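Side-chain contacts in putative LacI-family transcriptional regulator (Bacteroides fragilis, PDB 3GBV), which probably regulates transcription as a LacI-family DNA-binding protein whose periplasmic-binding-protein-like domain would be expected to sense a small-molecule effector: residues F41-N46 with H268-K273; V139-I144 with D193-H198; Q163-H168 with C172-L177. All coordinates share one frame; numbering follows the deposited sequence.

Interaction 1: F41-N46 with H268-K273; sequences FNISAN and HLIFRK
Ile270, at the end of helix 254-270, and Phe271 just after it meet Phe41, just before strand 43-50, and Ile43, its first residue. The site is one outer corner of an alpha/beta subdomain of the periplasmic-binding-protein fold, where strand 43-50 is the outermost strand of a parallel sheet. The contact has no cross-segment hydrogen bond and shows how an apolar patch passes from core to surface within a few side chains. On the inner side, packing centres on the CD1 methyl of Ile270. With CG1 anti to the carbonyl carbon (chi1 -52°) and the chain beyond it extended, Ile270 places CD1 3.9 Å from Phe41 CB. The two isoleucine side chains cross at about a right angle. Ile43 is buried: Tyr9 of the neighbouring strand and Ile262 and Cys266 of helix 254-270 close round it, while Tyr9 also touches Ile270. The outer side is the more open one. Phe271 is exposed and Phe41 partly so, and they meet as an offset edge-to-face pair, planes inclined at 82°, Phe271 contributing the edge and Phe41 the face. The closest approach of the two rings is too tight to trust, so only their arrangement carries weight. Just beyond, the backbone leaves the helix at Arg272, whose phi is positive, so the aromatic pair sits where the helix gives way to loop. The corner thus grades from a ring pair bordering solvent to a methyl resting against two carbons on the same side of it, Phe41 CB and Ile43 CG2, the latter 3.7 Å from Ile270 CD1.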
loop_
_atom_site.group_PDB
_atom_site.type_symbol
_atom_site.label_atom_id
_atom_site.label_comp_id
_atom_site.label_asym_id
_atom_site.label_seq_id
_atom_site.Cartn_x
_atom_site.Cartn_y
_atom_site.Cartn_z
ATOM N N PHE A 41 6.790 29.763 8.207
ATOM C CA PHE A 41 5.632 30.497 8.701
ATOM C C PHE A 41 5.574 30.480 10.211
ATOM O O PHE A 41 4.568 30.857 10.811
ATOM C CB PHE A 41 4.373 29.891 8.103
ATOM C CG PHE A 41 4.442 29.761 6.619
ATOM C CD1 PHE A 41 4.532 30.896 5.815
ATOM C CD2 PHE A 41 4.510 28.511 6.021
ATOM C CE1 PHE A 41 4.694 30.784 4.437
ATOM C CE2 PHE A 41 4.672 28.388 4.643
ATOM C CZ PHE A 41 4.767 29.530 3.851
ATOM N N ASN A 42 6.665 30.033 10.819
ATOM C CA ASN A 42 6.785 29.976 12.266
ATOM C C ASN A 42 5.521 29.469 12.950
ATOM O O ASN A 42 4.720 30.257 13.463
ATOM C CB ASN A 42 7.155 31.361 12.797
ATOM C CG ASN A 42 8.404 31.922 12.129
ATOM O OD1 ASN A 42 9.486 31.324 12.195
ATOM N ND2 ASN A 42 8.260 33.074 11.473
ATOM N N ILE A 43 5.358 28.148 12.943
ATOM C CA ILE A 43 4.214 27.493 13.567
ATOM C C ILE A 43 4.733 26.535 14.628
ATOM O O ILE A 43 5.856 26.044 14.527
ATOM C CB ILE A 43 3.403 26.663 12.551
ATOM C CG1 ILE A 43 4.300 25.596 11.922
ATOM C CG2 ILE A 43 2.816 27.570 11.484
ATOM C CD1 ILE A 43 3.563 24.593 11.072
ATOM N N SER A 44 3.919 26.270 15.643
ATOM C CA SER A 44 4.317 25.342 16.692
ATOM C C SER A 44 3.159 24.425 17.052
ATOM O O SER A 44 2.023 24.865 17.255
ATOM C CB SER A 44 4.810 26.093 17.936
ATOM O OG SER A 44 3.801 26.906 18.504
ATOM N N ALA A 45 3.455 23.136 17.113
ATOM C CA ALA A 45 2.456 22.144 17.444
ATOM C C ALA A 45 2.585 21.806 18.915
ATOM O O ALA A 45 3.618 21.288 19.351
ATOM C CB ALA A 45 2.666 20.904 16.609
ATOM N N ASN A 46 1.542 22.115 19.677
ATOM C CA ASN A 46 1.547 21.824 21.099
ATOM C C ASN A 46 0.783 20.531 21.364
ATOM O O ASN A 46 -0.451 20.503 21.406
ATOM C CB ASN A 46 0.935 22.979 21.890
ATOM C CG ASN A 46 0.854 22.679 23.368
ATOM O OD1 ASN A 46 1.761 22.066 23.934
ATOM N ND2 ASN A 46 -0.226 23.114 24.008
ATOM N N HIS A 268 -5.252 26.712 5.707
ATOM C CA HIS A 268 -6.588 27.226 5.973
ATOM C C HIS A 268 -6.478 28.540 6.728
ATOM O O HIS A 268 -7.125 29.527 6.382
ATOM C CB HIS A 268 -7.402 26.245 6.813
ATOM C CG HIS A 268 -8.713 26.799 7.277
ATOM N ND1 HIS A 268 -9.722 27.153 6.407
ATOM C CD2 HIS A 268 -9.178 27.069 8.520
ATOM C CE1 HIS A 268 -10.753 27.616 7.093
ATOM N NE2 HIS A 268 -10.447 27.576 8.377
ATOM N N LEU A 269 -5.650 28.541 7.766
ATOM C CA LEU A 269 -5.446 29.714 8.606
ATOM C C LEU A 269 -4.428 30.681 8.019
ATOM O O LEU A 269 -4.653 31.887 8.006
ATOM C CB LEU A 269 -4.994 29.277 10.004
ATOM C CG LEU A 269 -6.007 28.434 10.793
ATOM C CD1 LEU A 269 -5.316 27.714 11.951
ATOM C CD2 LEU A 269 -7.129 29.327 11.297
ATOM N N ILE A 270 -3.317 30.143 7.525
ATOM C CA ILE A 270 -2.252 30.963 6.956
ATOM C C ILE A 270 -2.442 31.287 5.474
ATOM O O ILE A 270 -2.490 32.452 5.094
ATOM C CB ILE A 270 -0.871 30.286 7.139
ATOM C CG1 ILE A 270 -0.671 29.893 8.608
ATOM C CG2 ILE A 270 0.238 31.240 6.698
ATOM C CD1 ILE A 270 0.643 29.175 8.893
ATOM N N PHE A 271 -2.553 30.260 4.639
ATOM C CA PHE A 271 -2.719 30.458 3.200
ATOM C C PHE A 271 -4.146 30.779 2.767
ATOM O O PHE A 271 -4.410 30.922 1.574
ATOM C CB PHE A 271 -2.241 29.219 2.443
ATOM C CG PHE A 271 -0.755 29.025 2.477
ATOM C CD1 PHE A 271 0.003 29.196 1.325
ATOM C CD2 PHE A 271 -0.108 28.688 3.663
ATOM C CE1 PHE A 271 1.389 29.037 1.350
ATOM C CE2 PHE A 271 1.275 28.529 3.697
ATOM C CZ PHE A 271 2.022 28.703 2.536
ATOM N N ARG A 272 -5.058 30.887 3.728
ATOM C CA ARG A 272 -6.455 31.187 3.426
ATOM C C ARG A 272 -6.943 30.335 2.245
ATOM O O ARG A 272 -7.629 30.831 1.354
ATOM C CB ARG A 272 -6.618 32.678 3.090
ATOM C CG ARG A 272 -6.255 33.652 4.215
ATOM C CD ARG A 272 -7.175 33.488 5.417
ATOM N NE ARG A 272 -6.947 34.473 6.477
ATOM C CZ ARG A 272 -7.241 35.767 6.386
ATOM N NH1 ARG A 272 -7.770 36.260 5.277
ATOM N NH2 ARG A 272 -7.034 36.569 7.418
ATOM N N LYS A 273 -6.579 29.057 2.239
ATOM C CA LYS A 273 -6.979 28.145 1.168
ATOM C C LYS A 273 -8.243 27.361 1.494
ATOM O O LYS A 273 -8.702 27.325 2.635
ATOM C CB LYS A 273 -5.867 27.135 0.874
ATOM C CG LYS A 273 -4.681 27.648 0.090
ATOM C CD LYS A 273 -3.659 26.528 -0.061
ATOM C CE LYS A 273 -2.461 26.941 -0.903
ATOM N NZ LYS A 273 -2.839 27.200 -2.325
#

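Interaction 2: V139-I144 with D193-H198; sequences VIFRKI and DFFREH
The beta-alpha-beta crossover from strand 173-180 to strand 203-206 carries helix 187-197 over strand 137-144, which lies between those two strands in the sheet, and Phe194 meets Val139 where helix faces strand. The two side chains approach from opposite directions. Phe194 has CG anti to its backbone nitrogen (chi1 174°), which sends the ring toward the sheet, and its CZ settles against the valine branch point, 3.7 Å from Val139 CB, with Val139 CG2 at the same distance and Val139 CG1 at 3.8 Å. Beside this pair the contact relaxes: Phe141 CZ and Phe195 CZ lie 4.3 Å apart, their rings meeting obliquely. All four residues are buried, and no hydrogen bond joins the segments. Phe195 also makes a cation-pi contact with Lys223 and an edge-to-face contact with Phe226. On the exposed side of the helix, Arg196 NH1 forms a salt bridge with Asp193 OD1, the carboxylate oxygen lying in plane at the guanidinium edge. The neighbouring phenylalanines also touch: Phe194 CD2 stands 3.8 Å above one face of the Phe195 ring, toward its rim.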
loop_
_atom_site.group_PDB
_atom_site.type_symbol
_atom_site.label_atom_id
_atom_site.label_comp_id
_atom_site.label_asym_id
_atom_site.label_seq_id
_atom_site.Cartn_x
_atom_site.Cartn_y
_atom_site.Cartn_z
ATOM N N VAL A 139 -13.168 -15.483 15.108
ATOM C CA VAL A 139 -13.372 -14.667 16.289
ATOM C C VAL A 139 -12.807 -13.268 16.168
ATOM O O VAL A 139 -11.754 -13.055 15.571
ATOM C CB VAL A 139 -12.768 -15.341 17.539
ATOM C CG1 VAL A 139 -11.280 -15.586 17.329
ATOM C CG2 VAL A 139 -13.010 -14.475 18.773
ATOM N N ILE A 140 -13.537 -12.318 16.735
ATOM C CA ILE A 140 -13.122 -10.928 16.765
ATOM C C ILE A 140 -12.517 -10.708 18.145
ATOM O O ILE A 140 -13.136 -11.052 19.153
ATOM C CB ILE A 140 -14.319 -9.967 16.636
ATOM C CG1 ILE A 140 -14.987 -10.130 15.271
ATOM C CG2 ILE A 140 -13.845 -8.535 16.867
ATOM C CD1 ILE A 140 -16.288 -9.391 15.146
ATOM N N PHE A 141 -11.315 -10.141 18.190
ATOM C CA PHE A 141 -10.645 -9.857 19.450
ATOM C C PHE A 141 -10.767 -8.368 19.761
ATOM O O PHE A 141 -10.480 -7.516 18.907
ATOM C CB PHE A 141 -9.161 -10.220 19.365
ATOM C CG PHE A 141 -8.896 -11.693 19.272
ATOM C CD1 PHE A 141 -8.989 -12.504 20.406
ATOM C CD2 PHE A 141 -8.556 -12.274 18.054
ATOM C CE1 PHE A 141 -8.746 -13.879 20.325
ATOM C CE2 PHE A 141 -8.312 -13.645 17.962
ATOM C CZ PHE A 141 -8.406 -14.449 19.098
ATOM N N ARG A 142 -11.190 -8.056 20.982
ATOM C CA ARG A 142 -11.322 -6.672 21.408
ATOM C C ARG A 142 -10.636 -6.482 22.736
ATOM O O ARG A 142 -10.287 -7.446 23.421
ATOM C CB ARG A 142 -12.782 -6.260 21.612
ATOM C CG ARG A 142 -13.701 -6.418 20.435
ATOM C CD ARG A 142 -14.979 -5.633 20.701
ATOM N NE ARG A 142 -16.067 -6.035 19.823
ATOM C CZ ARG A 142 -16.938 -6.992 20.118
ATOM N NH1 ARG A 142 -16.852 -7.637 21.275
ATOM N NH2 ARG A 142 -17.888 -7.319 19.251
ATOM N N LYS A 143 -10.450 -5.219 23.090
ATOM C CA LYS A 143 -9.874 -4.874 24.368
ATOM C C LYS A 143 -10.556 -3.605 24.855
ATOM O O LYS A 143 -10.270 -2.499 24.386
ATOM C CB LYS A 143 -8.370 -4.669 24.286
ATOM C CG LYS A 143 -7.749 -5.004 25.620
ATOM C CD LYS A 143 -6.300 -4.620 25.759
ATOM C CE LYS A 143 -5.853 -4.981 27.162
ATOM N NZ LYS A 143 -4.385 -4.944 27.337
ATOM N N ILE A 144 -11.453 -3.790 25.815
ATOM C CA ILE A 144 -12.245 -2.702 26.358
ATOM C C ILE A 144 -11.796 -2.128 27.694
ATOM O O ILE A 144 -11.145 -2.797 28.499
ATOM C CB ILE A 144 -13.705 -3.146 26.499
ATOM C CG1 ILE A 144 -13.806 -4.270 27.531
ATOM C CG2 ILE A 144 -14.221 -3.652 25.159
ATOM C CD1 ILE A 144 -15.213 -4.735 27.790
ATOM N N ASP A 193 -8.867 -19.490 28.569
ATOM C CA ASP A 193 -10.241 -19.958 28.668
ATOM C C ASP A 193 -10.891 -20.031 27.292
ATOM O O ASP A 193 -11.527 -21.027 26.959
ATOM C CB ASP A 193 -11.063 -19.049 29.596
ATOM C CG ASP A 193 -10.635 -19.163 31.062
ATOM O OD1 ASP A 193 -10.427 -20.301 31.535
ATOM O OD2 ASP A 193 -10.516 -18.123 31.748
ATOM N N PHE A 194 -10.711 -18.989 26.482
ATOM C CA PHE A 194 -11.300 -18.961 25.146
ATOM C C PHE A 194 -10.841 -20.122 24.275
ATOM O O PHE A 194 -11.659 -20.846 23.713
ATOM C CB PHE A 194 -10.969 -17.643 24.428
ATOM C CG PHE A 194 -11.416 -17.614 22.989
ATOM C CD1 PHE A 194 -12.748 -17.384 22.667
ATOM C CD2 PHE A 194 -10.515 -17.888 21.960
ATOM C CE1 PHE A 194 -13.181 -17.433 21.341
ATOM C CE2 PHE A 194 -10.938 -17.940 20.631
ATOM C CZ PHE A 194 -12.273 -17.713 20.320
ATOM N N PHE A 195 -9.531 -20.297 24.154
ATOM C CA PHE A 195 -9.006 -21.368 23.321
ATOM C C PHE A 195 -9.317 -22.738 23.898
ATOM O O PHE A 195 -9.316 -23.740 23.179
ATOM C CB PHE A 195 -7.504 -21.188 23.124
ATOM C CG PHE A 195 -7.158 -20.144 22.105
ATOM C CD1 PHE A 195 -6.318 -19.085 22.426
ATOM C CD2 PHE A 195 -7.681 -20.218 20.815
ATOM C CE1 PHE A 195 -6.003 -18.110 21.477
ATOM C CE2 PHE A 195 -7.372 -19.248 19.859
ATOM C CZ PHE A 195 -6.530 -18.194 20.192
ATOM N N ARG A 196 -9.596 -22.773 25.198
ATOM C CA ARG A 196 -9.938 -24.016 25.875
ATOM C C ARG A 196 -11.361 -24.384 25.495
ATOM O O ARG A 196 -11.637 -25.507 25.075
ATOM C CB ARG A 196 -9.847 -23.836 27.388
ATOM C CG ARG A 196 -10.409 -24.996 28.192
ATOM C CD ARG A 196 -10.166 -24.787 29.675
ATOM N NE ARG A 196 -8.742 -24.638 29.960
ATOM C CZ ARG A 196 -8.190 -23.552 30.492
ATOM N NH1 ARG A 196 -8.944 -22.506 30.810
ATOM N NH2 ARG A 196 -6.880 -23.509 30.692
ATOM N N GLU A 197 -12.256 -23.413 25.636
ATOM C CA GLU A 197 -13.662 -23.605 25.317
ATOM C C GLU A 197 -13.897 -23.620 23.802
ATOM O O GLU A 197 -14.921 -24.113 23.322
ATOM C CB GLU A 197 -14.492 -22.498 25.981
ATOM C CG GLU A 197 -15.985 -22.770 25.995
ATOM C CD GLU A 197 -16.303 -24.227 26.295
ATOM O OE1 GLU A 197 -15.800 -24.764 27.311
ATOM O OE2 GLU A 197 -17.059 -24.838 25.506
ATOM N N HIS A 198 -12.941 -23.090 23.050
ATOM C CA HIS A 198 -13.059 -23.053 21.595
ATOM C C HIS A 198 -11.780 -23.560 20.947
ATOM O O HIS A 198 -11.115 -22.825 20.224
ATOM C CB HIS A 198 -13.342 -21.624 21.138
ATOM C CG HIS A 198 -14.611 -21.057 21.694
ATOM N ND1 HIS A 198 -15.857 -21.465 21.265
ATOM C CD2 HIS A 198 -14.826 -20.137 22.663
ATOM C CE1 HIS A 198 -16.785 -20.819 21.948
ATOM N NE2 HIS A 198 -16.187 -20.007 22.802
#

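Interaction 3: Q163-H168 with C172-L177; sequences QYMQEH and CNILEL
Apolar contacts join the two segments, and Met165, modelled as selenomethionine, supplies the helix side of each. Near its root, CB and CG each lie 3.9 Å from Ile174 CD1, the extended isoleucine reaching obliquely across the base of the Met165 chain. At its far end, Met165 CE rests 3.7 Å from Cys172 SG and equally close to Cys172 CB. One residue can serve both partners because its chain is bent at chi2 (-68°) and chi3 (-72°): the chain curls, leaving CB and CG to Ile174 and CE to Cys172. Met129 and Ile138 add further apolar surface round Met165.

Among polar contacts, no hydrogen bond joins the two segments, though Glu176 OE2 forms a salt bridge with Arg162 NH2 of the same helix. Gln163 NE2 donates to Glu167 OE2 over 3.3 Å, one helical turn on. The bond is nearly straight, 169° at the hydrogen, with the acceptor close to the amide plane of Gln163, yet the donor stands well above the Glu167 carboxylate plane. The other oxygen, OE1, is bound by Tyr122 OH, so both ends of the group are held.

Among aromatic contacts, His168 CD2 lies over the centre of the Tyr164 ring within helix 152-168, while Tyr122 of helix 117-131 makes an edge-to-face pair with that ring.

Only three residues separate the segments, so the apolar contact packs the end of helix 152-168 onto the beginning of strand 173-180. This is the helix-to-strand turn of the beta-alpha-beta unit, strand 137-144, helix 152-168 and strand 173-180, in the alpha/beta fold of periplasmic binding proteins.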
loop_
_atom_site.group_PDB
_atom_site.type_symbol
_atom_site.label_atom_id
_atom_site.label_comp_id
_atom_site.label_asym_id
_atom_site.label_seq_id
_atom_site.Cartn_x
_atom_site.Cartn_y
_atom_site.Cartn_z
ATOM N N GLN A 163 -21.148 -7.010 7.779
ATOM C CA GLN A 163 -21.949 -6.916 6.567
ATOM C C GLN A 163 -21.408 -7.887 5.526
ATOM O O GLN A 163 -22.166 -8.636 4.906
ATOM C CB GLN A 163 -21.927 -5.500 5.992
ATOM C CG GLN A 163 -22.988 -5.281 4.920
ATOM C CD GLN A 163 -22.933 -3.895 4.301
ATOM O OE1 GLN A 163 -22.824 -2.882 5.009
ATOM N NE2 GLN A 163 -23.019 -3.839 2.972
ATOM N N TYR A 164 -20.091 -7.866 5.333
ATOM C CA TYR A 164 -19.459 -8.758 4.372
ATOM C C TYR A 164 -19.742 -10.211 4.754
ATOM O O TYR A 164 -20.073 -11.039 3.902
ATOM C CB TYR A 164 -17.941 -8.549 4.342
ATOM C CG TYR A 164 -17.243 -9.409 3.308
ATOM C CD1 TYR A 164 -16.910 -8.895 2.047
ATOM C CD2 TYR A 164 -16.946 -10.751 3.574
ATOM C CE1 TYR A 164 -16.298 -9.695 1.080
ATOM C CE2 TYR A 164 -16.346 -11.559 2.615
ATOM C CZ TYR A 164 -16.024 -11.020 1.372
ATOM O OH TYR A 164 -15.441 -11.803 0.415
HETATM N N MSE A 165 -19.591 -10.519 6.037
HETATM C CA MSE A 165 -19.829 -11.873 6.519
HETATM C C MSE A 165 -21.280 -12.288 6.265
HETATM O O MSE A 165 -21.562 -13.444 5.963
HETATM C CB MSE A 165 -19.530 -11.968 8.015
HETATM C CG MSE A 165 -18.106 -11.628 8.398
HETATM SE SE MSE A 165 -16.922 -13.038 7.679
HETATM C CE MSE A 165 -17.337 -14.568 8.875
ATOM N N GLN A 166 -22.207 -11.349 6.400
ATOM C CA GLN A 166 -23.612 -11.663 6.160
ATOM C C GLN A 166 -23.833 -11.935 4.671
ATOM O O GLN A 166 -24.515 -12.885 4.288
ATOM C CB GLN A 166 -24.501 -10.501 6.610
ATOM C CG GLN A 166 -24.875 -10.509 8.086
ATOM C CD GLN A 166 -25.424 -9.171 8.558
ATOM O OE1 GLN A 166 -26.063 -8.442 7.796
ATOM N NE2 GLN A 166 -25.185 -8.846 9.827
ATOM N N GLU A 167 -23.229 -11.107 3.829
ATOM C CA GLU A 167 -23.388 -11.252 2.389
ATOM C C GLU A 167 -22.654 -12.446 1.776
ATOM O O GLU A 167 -23.088 -12.970 0.752
ATOM C CB GLU A 167 -22.923 -9.974 1.688
ATOM C CG GLU A 167 -23.552 -8.685 2.223
ATOM C CD GLU A 167 -22.968 -7.443 1.557
ATOM O OE1 GLU A 167 -21.733 -7.407 1.365
ATOM O OE2 GLU A 167 -23.731 -6.508 1.234
ATOM N N HIS A 168 -21.568 -12.885 2.412
ATOM C CA HIS A 168 -20.757 -13.979 1.874
ATOM C C HIS A 168 -20.679 -15.293 2.648
ATOM O O HIS A 168 -20.566 -16.356 2.045
ATOM C CB HIS A 168 -19.343 -13.464 1.637
ATOM C CG HIS A 168 -19.286 -12.304 0.698
ATOM N ND1 HIS A 168 -19.224 -12.458 -0.669
ATOM C CD2 HIS A 168 -19.330 -10.972 0.926
ATOM C CE1 HIS A 168 -19.230 -11.268 -1.243
ATOM N NE2 HIS A 168 -19.293 -10.348 -0.299
ATOM N N CYS A 172 -21.100 -18.758 8.807
ATOM C CA CYS A 172 -19.959 -18.724 9.709
ATOM C C CYS A 172 -20.335 -18.045 11.016
ATOM O O CYS A 172 -20.892 -16.951 11.019
ATOM C CB CYS A 172 -18.787 -17.987 9.057
ATOM S SG CYS A 172 -17.246 -18.091 9.986
ATOM N N ASN A 173 -20.032 -18.710 12.124
ATOM C CA ASN A 173 -20.320 -18.194 13.452
ATOM C C ASN A 173 -19.251 -17.172 13.817
ATOM O O ASN A 173 -18.063 -17.423 13.644
ATOM C CB ASN A 173 -20.292 -19.339 14.461
ATOM C CG ASN A 173 -20.730 -18.911 15.838
ATOM O OD1 ASN A 173 -20.534 -19.634 16.815
ATOM N ND2 ASN A 173 -21.343 -17.739 15.926
ATOM N N ILE A 174 -19.672 -16.024 14.333
ATOM C CA ILE A 174 -18.739 -14.974 14.712
ATOM C C ILE A 174 -18.623 -14.863 16.228
ATOM O O ILE A 174 -19.489 -14.306 16.891
ATOM C CB ILE A 174 -19.179 -13.617 14.116
ATOM C CG1 ILE A 174 -19.219 -13.730 12.589
ATOM C CG2 ILE A 174 -18.236 -12.500 14.571
ATOM C CD1 ILE A 174 -19.708 -12.483 11.884
ATOM N N LEU A 175 -17.541 -15.412 16.765
ATOM C CA LEU A 175 -17.284 -15.386 18.198
ATOM C C LEU A 175 -16.637 -14.055 18.586
ATOM O O LEU A 175 -16.108 -13.327 17.740
ATOM C CB LEU A 175 -16.359 -16.544 18.587
ATOM C CG LEU A 175 -16.821 -17.974 18.270
ATOM C CD1 LEU A 175 -15.719 -18.960 18.639
ATOM C CD2 LEU A 175 -18.105 -18.303 19.034
ATOM N N GLU A 176 -16.679 -13.743 19.873
ATOM C CA GLU A 176 -16.105 -12.507 20.370
ATOM C C GLU A 176 -15.368 -12.777 21.673
ATOM O O GLU A 176 -15.821 -13.567 22.495
ATOM C CB GLU A 176 -17.211 -11.482 20.623
ATOM C CG GLU A 176 -18.014 -11.105 19.397
ATOM C CD GLU A 176 -19.319 -10.407 19.753
ATOM O OE1 GLU A 176 -20.257 -11.111 20.183
ATOM O OE2 GLU A 176 -19.405 -9.164 19.611
ATOM N N LEU A 177 -14.220 -12.137 21.850
ATOM C CA LEU A 177 -13.455 -12.288 23.073
ATOM C C LEU A 177 -13.060 -10.894 23.505
ATOM O O LEU A 177 -12.322 -10.205 22.799
ATOM C CB LEU A 177 -12.199 -13.129 22.853
ATOM C CG LEU A 177 -11.318 -13.201 24.107
ATOM C CD1 LEU A 177 -12.062 -13.922 25.224
ATOM C CD2 LEU A 177 -10.026 -13.919 23.791
#

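From the N terminus, the chain enters interaction 1 at 41-46 and completes it only at 268-273, closing a loop of 221 residues. Interaction 2 lies wholly inside that loop, joining 139-144 to 193-198, and interaction 3, a short turn from 163-168 to 172-177, is nested inside interaction 2; none cross. Interaction 1 belongs to the sheet containing strand 43-50 and lies across the chain's centre from the others, about 46 Å between its centre and that of interaction 2. Interactions 2 and 3 share the second sheet, their centres about 15 Å apart, and meet through neighbouring strands 137-144 and 173-180, where a backbone hydrogen bond probably runs from Ile140 N to Leu175 O.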